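Local coordinates for aminotransferase (Psychrobacter arcticus 273-4, PDB 3IF2), which probably transfers amino groups between amino acids and keto acids with pyridoxal 5'-phosphate as cofactor, perhaps as a valine-pyruvate transaminase, at the interface of chains A and B. Sequence-based numbering; all coordinates share one arbitrary frame. Chains: chain A/B, Aminotransferase.

Contact 1: the interface of chains A and B. Residues chain A 56, 60, 72-73, 76, 311; chain B 52-53, 56, 282, 311.
A:Tyr56 and B:Tyr56 lie face to face across the two-fold axis of this class I/II (AAT-like) aminotransferase dimer, an instance of a symmetric homodimer pairing one residue with its own copy. The two rings stack with centroids 3.9 Å apart and planes turned by 14°, the side chains sliding past each other in opposite directions until each CZ lies over the centre of the other ring. In both tyrosines CG is anti to the backbone N (chi1 -179° in A:Tyr56), which carries the ring away from its own helix, 46-60 in A and 46-61 in B, and over to the partner.

Hydrogen bonding completes the exchange. The phenol OH of A:Tyr56 donates to the backbone O of B:Tyr56 at 2.6 Å, and the OH of B:Tyr56 returns an equal bond to the O of A:Tyr56. Each donor comes in at 124° to the C=O, tilted from the carbonyl plane. These bonds fix where the ring tips sit, while the facing rings probably limit turning. A phenylalanine in place of A:Tyr56 would probably leave the carbonyl O of B:Tyr56 without its phenolic donor and the tip of the ring less firmly placed, though the stack could persist.

Apolar contacts fill the surroundings. The methyl CB of A:Ala72 covers the opposite face of B:Tyr56, offset toward the rim and 3.9 Å from the ring centroid, so that this ring is sandwiched and probably further restrained. A:Phe311 crosses B:Tyr56 obliquely and brings its tip, CZ, to 3.4 Å from CE1 of B:Tyr56, whose OH lies in plane at the edge of the phenylalanine ring; B:Phe311 meets A:Tyr56 in the same manner. Further along helix 71-77, CD1 of A:Ile73 reaches CB of B:Phe52 at 3.8 Å, the side chains crossing near a right angle. The selenomethionine A:Met76 brings its CE to 3.8 Å from CD1 of B:Tyr56, and the selenium of B:Met282 lies 3.9 Å from CD1 of A:Phe311.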
ATOM      1  N   TYR A  56      15.337 -16.805   4.884  1.00 28.72           N
ATOM      2  CA  TYR A  56      14.021 -17.034   5.495  1.00 28.52           C
ATOM      3  C   TYR A  56      14.087 -17.947   6.714  1.00 29.83           C
ATOM      4  O   TYR A  56      13.489 -17.643   7.749  1.00 29.31           O
ATOM      5  CB  TYR A  56      13.104 -17.673   4.457  1.00 28.56           C
ATOM      6  CG  TYR A  56      11.689 -17.978   4.882  1.00 27.18           C
ATOM      7  CD1 TYR A  56      10.689 -17.032   4.715  1.00 28.00           C
ATOM      8  CD2 TYR A  56      11.342 -19.221   5.386  1.00 26.54           C
ATOM      9  CE1 TYR A  56       9.379 -17.295   5.084  1.00 28.55           C
ATOM     10  CE2 TYR A  56      10.026 -19.510   5.767  1.00 27.41           C
ATOM     11  CZ  TYR A  56       9.039 -18.543   5.611  1.00 28.03           C
ATOM     12  OH  TYR A  56       7.733 -18.817   5.942  1.00 27.81           O
ATOM     13  N   GLY A  60      13.840 -17.165  11.109  1.00 37.36           N
ATOM     14  CA  GLY A  60      12.951 -17.915  11.998  1.00 38.90           C
ATOM     15  C   GLY A  60      13.646 -18.820  13.013  1.00 39.21           C
ATOM     16  O   GLY A  60      12.979 -19.305  13.926  1.00 39.01           O
ATOM     17  N   ALA A  72      11.965 -12.998  12.406  1.00 34.69           N
ATOM     18  CA  ALA A  72      10.745 -13.176  11.634  1.00 34.41           C
ATOM     19  C   ALA A  72       9.519 -12.782  12.463  1.00 34.59           C
ATOM     20  O   ALA A  72       8.698 -11.999  11.993  1.00 35.06           O
ATOM     21  CB  ALA A  72      10.631 -14.611  11.117  1.00 33.84           C
ATOM     22  N   ILE A  73       9.415 -13.292  13.694  1.00 34.34           N
ATOM     23  CA  ILE A  73       8.294 -12.929  14.586  1.00 33.53           C
ATOM     24  C   ILE A  73       8.270 -11.432  14.950  1.00 33.90           C
ATOM     25  O   ILE A  73       7.213 -10.800  14.907  1.00 34.07           O
ATOM     26  CB  ILE A  73       8.259 -13.842  15.874  1.00 33.46           C
ATOM     27  CG1 ILE A  73       7.815 -15.272  15.503  1.00 33.92           C
ATOM     28  CG2 ILE A  73       7.357 -13.270  16.956  1.00 33.07           C
ATOM     29  CD1 ILE A  73       6.463 -15.432  14.736  1.00 32.87           C
HETATM   30  N   MSE A  76       7.123  -9.522  11.831  1.00 37.30           N
HETATM   31  CA  MSE A  76       5.655  -9.754  11.730  1.00 36.13           C
HETATM   32  C   MSE A  76       4.765  -9.036  12.779  1.00 35.52           C
HETATM   33  O   MSE A  76       3.686  -8.532  12.461  1.00 34.34           O
HETATM   34  CB  MSE A  76       5.362 -11.239  12.003  1.00 36.11           C
HETATM   35  CG  MSE A  76       5.103 -12.078  10.837  1.00 36.38           C
HETATM   36 SE   MSE A  76       4.906 -13.893  11.468  0.75 33.21          SE
HETATM   37  CE  MSE A  76       6.755 -14.232  11.052  1.00 31.97           C
ATOM     38  N   PHE A 311       8.146  -7.306   5.444  1.00 36.76           N
ATOM     39  CA  PHE A 311       8.761  -8.594   5.319  1.00 37.71           C
ATOM     40  C   PHE A 311       9.816  -8.677   4.226  1.00 37.35           C
ATOM     41  O   PHE A 311      10.776  -9.468   4.348  1.00 36.42           O
ATOM     42  CB  PHE A 311       7.768  -9.771   5.309  1.00 39.33           C
ATOM     43  CG  PHE A 311       8.329 -10.934   6.041  1.00 41.78           C
ATOM     44  CD1 PHE A 311       8.244 -10.978   7.450  1.00 43.42           C
ATOM     45  CD2 PHE A 311       9.103 -11.878   5.384  1.00 43.30           C
ATOM     46  CE1 PHE A 311       8.859 -12.007   8.182  1.00 44.64           C
ATOM     47  CE2 PHE A 311       9.725 -12.928   6.097  1.00 44.41           C
ATOM     48  CZ  PHE A 311       9.612 -12.986   7.498  1.00 44.70           C
TER
ATOM     49  N   PHE B  52       2.340 -18.863  14.921  1.00 32.02           N
ATOM     50  CA  PHE B  52       2.902 -18.159  13.763  1.00 32.52           C
ATOM     51  C   PHE B  52       4.290 -18.669  13.359  1.00 32.09           C
ATOM     52  O   PHE B  52       4.563 -18.789  12.166  1.00 30.70           O
ATOM     53  CB  PHE B  52       2.947 -16.638  13.977  1.00 32.24           C
ATOM     54  CG  PHE B  52       1.600 -15.965  14.088  1.00 31.91           C
ATOM     55  CD1 PHE B  52       0.420 -16.498  13.516  1.00 31.71           C
ATOM     56  CD2 PHE B  52       1.535 -14.697  14.663  1.00 32.53           C
ATOM     57  CE1 PHE B  52      -0.793 -15.814  13.596  1.00 31.48           C
ATOM     58  CE2 PHE B  52       0.300 -14.006  14.756  1.00 32.35           C
ATOM     59  CZ  PHE B  52      -0.845 -14.565  14.217  1.00 32.01           C
ATOM     60  N   LEU B  53       5.140 -18.997  14.338  1.00 32.48           N
ATOM     61  CA  LEU B  53       6.475 -19.555  14.030  1.00 32.89           C
ATOM     62  C   LEU B  53       6.375 -20.971  13.382  1.00 32.42           C
ATOM     63  O   LEU B  53       7.091 -21.289  12.438  1.00 32.69           O
ATOM     64  CB  LEU B  53       7.402 -19.533  15.262  1.00 32.80           C
ATOM     65  CG  LEU B  53       8.877 -19.809  14.939  1.00 33.30           C
ATOM     66  CD1 LEU B  53       9.415 -18.789  13.900  1.00 32.77           C
ATOM     67  CD2 LEU B  53       9.733 -19.832  16.194  1.00 32.67           C
ATOM     68  N   TYR B  56       5.062 -20.428   9.809  1.00 29.07           N
ATOM     69  CA  TYR B  56       6.224 -19.864   9.082  1.00 29.35           C
ATOM     70  C   TYR B  56       7.243 -20.912   8.606  1.00 30.36           C
ATOM     71  O   TYR B  56       7.661 -20.917   7.444  1.00 29.39           O
ATOM     72  CB  TYR B  56       6.935 -18.865   9.998  1.00 29.06           C
ATOM     73  CG  TYR B  56       8.104 -18.150   9.406  1.00 27.42           C
ATOM     74  CD1 TYR B  56       7.916 -16.983   8.688  1.00 27.62           C
ATOM     75  CD2 TYR B  56       9.404 -18.609   9.605  1.00 27.04           C
ATOM     76  CE1 TYR B  56       8.995 -16.283   8.165  1.00 27.77           C
ATOM     77  CE2 TYR B  56      10.510 -17.918   9.074  1.00 27.16           C
ATOM     78  CZ  TYR B  56      10.302 -16.756   8.347  1.00 26.46           C
ATOM     79  OH  TYR B  56      11.370 -16.086   7.827  1.00 24.64           O
HETATM   80  N   MSE B 282       2.831  -7.244   8.596  1.00 33.62           N
HETATM   81  CA  MSE B 282       2.461  -7.783   7.301  1.00 35.38           C
HETATM   82  C   MSE B 282       1.583  -6.861   6.444  1.00 36.65           C
HETATM   83  O   MSE B 282       1.725  -6.857   5.214  1.00 39.94           O
HETATM   84  CB  MSE B 282       1.798  -9.135   7.472  1.00 35.97           C
HETATM   85  CG  MSE B 282       2.665 -10.199   8.158  1.00 36.10           C
HETATM   86 SE   MSE B 282       4.419 -10.467   7.379  0.75 34.96          SE
HETATM   87  CE  MSE B 282       4.497 -12.358   7.782  1.00 36.57           C
ATOM     88  N   PHE B 311       2.397 -11.685   2.019  1.00 39.55           N
ATOM     89  CA  PHE B 311       2.987 -12.557   3.023  1.00 39.78           C
ATOM     90  C   PHE B 311       2.120 -12.793   4.257  1.00 38.78           C
ATOM     91  O   PHE B 311       2.160 -13.885   4.850  1.00 39.29           O
ATOM     92  CB  PHE B 311       4.438 -12.246   3.366  1.00 41.94           C
ATOM     93  CG  PHE B 311       5.196 -13.491   3.572  1.00 43.52           C
ATOM     94  CD1 PHE B 311       5.669 -14.202   2.457  1.00 44.43           C
ATOM     95  CD2 PHE B 311       5.275 -14.063   4.823  1.00 45.02           C
ATOM     96  CE1 PHE B 311       6.299 -15.431   2.600  1.00 45.40           C
ATOM     97  CE2 PHE B 311       5.893 -15.320   4.996  1.00 46.33           C
ATOM     98  CZ  PHE B 311       6.408 -16.007   3.871  1.00 46.22           C
TER

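Contact 2: the interface of chains A and B. Residues chain A 11, 116, 160-161; chain B 296, 300, 303.
B:Val303 is still helical (phi -85°, psi -48°) near the C-terminal end of helix 291-304, and presents its backbone carbonyl O to the side-chain amide of A:Gln116. NE2 of A:Gln116 donates a hydrogen bond of 2.8 Å to that O of B:Val303. The bond is nearly straight, and the acceptor lies in the plane of the amide, although the donor stands tilted from the carbonyl plane. A:Gln116 has CG anti to its backbone N and bends at chi2 (66°), a shape that turns the amide toward the other subunit.

The valine side chain wedges between two parts of chain A. Its CG1 branch, anti to the backbone N, touches the backbone O of A:Asp160 at 3.4 Å and CA of A:Val161 at 3.7 Å, and sits in plane at the edge of the A:Phe11 ring. CB of B:Val303 lies 3.9 Å from CE1 of A:Phe11, which the CG2 branch also meets. One turn back along the helix, B:Met300, a selenomethionine, lays CG over the face of the A:Phe11 ring, 3.8 Å from the centroid and nearer the CG rim, while its extended chain sends CE toward CD2. The two side chains cross at about a right angle.

A:Gln116 belongs to the pyridoxal 5'-phosphate pocket and sits at the start of helix 115-125, so helix 291-304 of one subunit probably helps to position a cofactor-site residue of the other, with the N-terminal helix 6-12 and the loop at 160-161 packed against its end.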
ATOM      1  N   PHE A  11     -11.651   4.971 -11.502  1.00 50.83           N
ATOM      2  CA  PHE A  11     -11.235   3.563 -11.381  1.00 52.20           C
ATOM      3  C   PHE A  11     -12.311   2.542 -11.812  1.00 54.44           C
ATOM      4  O   PHE A  11     -11.988   1.372 -11.987  1.00 56.81           O
ATOM      5  CB  PHE A  11     -10.731   3.278  -9.957  1.00 52.20           C
ATOM      6  CG  PHE A  11      -9.623   4.198  -9.532  1.00 52.03           C
ATOM      7  CD1 PHE A  11      -8.302   3.950  -9.904  1.00 52.23           C
ATOM      8  CD2 PHE A  11      -9.901   5.339  -8.817  1.00 51.82           C
ATOM      9  CE1 PHE A  11      -7.277   4.830  -9.544  1.00 52.29           C
ATOM     10  CE2 PHE A  11      -8.889   6.227  -8.462  1.00 52.17           C
ATOM     11  CZ  PHE A  11      -7.573   5.969  -8.820  1.00 52.33           C
ATOM     12  N   GLN A 116       5.558   1.199  -7.290  1.00 34.42           N
ATOM     13  CA  GLN A 116       4.283   1.728  -7.816  1.00 34.86           C
ATOM     14  C   GLN A 116       3.643   2.708  -6.807  1.00 36.44           C
ATOM     15  O   GLN A 116       3.126   3.770  -7.181  1.00 36.29           O
ATOM     16  CB  GLN A 116       3.301   0.587  -8.111  1.00 34.69           C
ATOM     17  CG  GLN A 116       1.986   1.005  -8.841  1.00 34.25           C
ATOM     18  CD  GLN A 116       2.209   1.509 -10.246  1.00 33.28           C
ATOM     19  OE1 GLN A 116       3.225   1.196 -10.881  1.00 33.84           O
ATOM     20  NE2 GLN A 116       1.248   2.277 -10.753  1.00 32.14           N
ATOM     21  N   ASP A 160      -1.859   6.164 -15.180  1.00 37.75           N
ATOM     22  CA  ASP A 160      -3.107   6.532 -14.488  1.00 37.00           C
ATOM     23  C   ASP A 160      -3.021   6.857 -13.000  1.00 36.05           C
ATOM     24  O   ASP A 160      -4.059   6.909 -12.338  1.00 34.99           O
ATOM     25  CB  ASP A 160      -4.111   5.373 -14.721  1.00 37.76           C
ATOM     26  CG  ASP A 160      -4.413   5.102 -16.225  1.00 38.40           C
ATOM     27  OD1 ASP A 160      -4.275   5.998 -17.095  1.00 38.72           O
ATOM     28  OD2 ASP A 160      -4.839   3.967 -16.527  1.00 40.20           O
ATOM     29  N   VAL A 161      -1.819   7.121 -12.475  1.00 35.98           N
ATOM     30  CA  VAL A 161      -1.670   7.362 -11.022  1.00 35.57           C
ATOM     31  C   VAL A 161      -2.184   8.723 -10.532  1.00 35.51           C
ATOM     32  O   VAL A 161      -2.406   8.881  -9.339  1.00 34.94           O
ATOM     33  CB  VAL A 161      -0.226   7.122 -10.498  1.00 35.99           C
ATOM     34  CG1 VAL A 161       0.259   5.707 -10.862  1.00 36.43           C
ATOM     35  CG2 VAL A 161       0.744   8.181 -10.998  1.00 35.69           C
TER
ATOM     36  N   ALA B 296     -13.962  -2.125  -7.875  1.00 34.21           N
ATOM     37  CA  ALA B 296     -13.419  -0.776  -7.660  1.00 33.08           C
ATOM     38  C   ALA B 296     -12.096  -0.835  -6.872  1.00 32.43           C
ATOM     39  O   ALA B 296     -11.066  -0.268  -7.301  1.00 32.75           O
ATOM     40  CB  ALA B 296     -14.449   0.139  -6.970  1.00 31.65           C
HETATM   41  N   MSE B 300      -8.313   0.011  -8.100  1.00 31.35           N
HETATM   42  CA  MSE B 300      -7.508   0.940  -7.302  1.00 30.63           C
HETATM   43  C   MSE B 300      -6.149   0.306  -6.912  1.00 30.15           C
HETATM   44  O   MSE B 300      -5.109   0.951  -7.093  1.00 30.46           O
HETATM   45  CB  MSE B 300      -8.288   1.458  -6.091  1.00 30.76           C
HETATM   46  CG  MSE B 300      -9.379   2.494  -6.461  1.00 31.17           C
HETATM   47 SE   MSE B 300     -10.371   3.037  -4.884  0.75 30.18          SE
HETATM   48  CE  MSE B 300     -11.680   4.232  -5.696  1.00 33.04           C
ATOM     49  N   VAL B 303      -3.664   0.409  -9.723  1.00 29.72           N
ATOM     50  CA  VAL B 303      -3.032   1.702  -9.985  1.00 29.52           C
ATOM     51  C   VAL B 303      -2.113   2.197  -8.865  1.00 28.66           C
ATOM     52  O   VAL B 303      -1.000   2.637  -9.135  1.00 29.30           O
ATOM     53  CB  VAL B 303      -4.101   2.776 -10.307  1.00 29.55           C
ATOM     54  CG1 VAL B 303      -3.449   4.151 -10.475  1.00 28.52           C
ATOM     55  CG2 VAL B 303      -4.894   2.359 -11.558  1.00 29.00           C
TER

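Contact 1 and contact 2 lie about 29 Å apart, measured between the centres of their C-alpha atoms, and belong to one two-fold interface. They have no residue in common and draw on different elements: contact 1 joins helices 46-60 (46-61 in B), 71-77, 280-282 (3-10) and 311-321 about the symmetry axis, while contact 2 sets helix 291-304 of one subunit against the N-terminal helix and cofactor-site region of the other. Every contact has its twin with the chains exchanged; for contact 2 this gives a second, separate copy. Together they suggest a self-complementary centre and outlying contacts that probably link subunit pairing to the active sites.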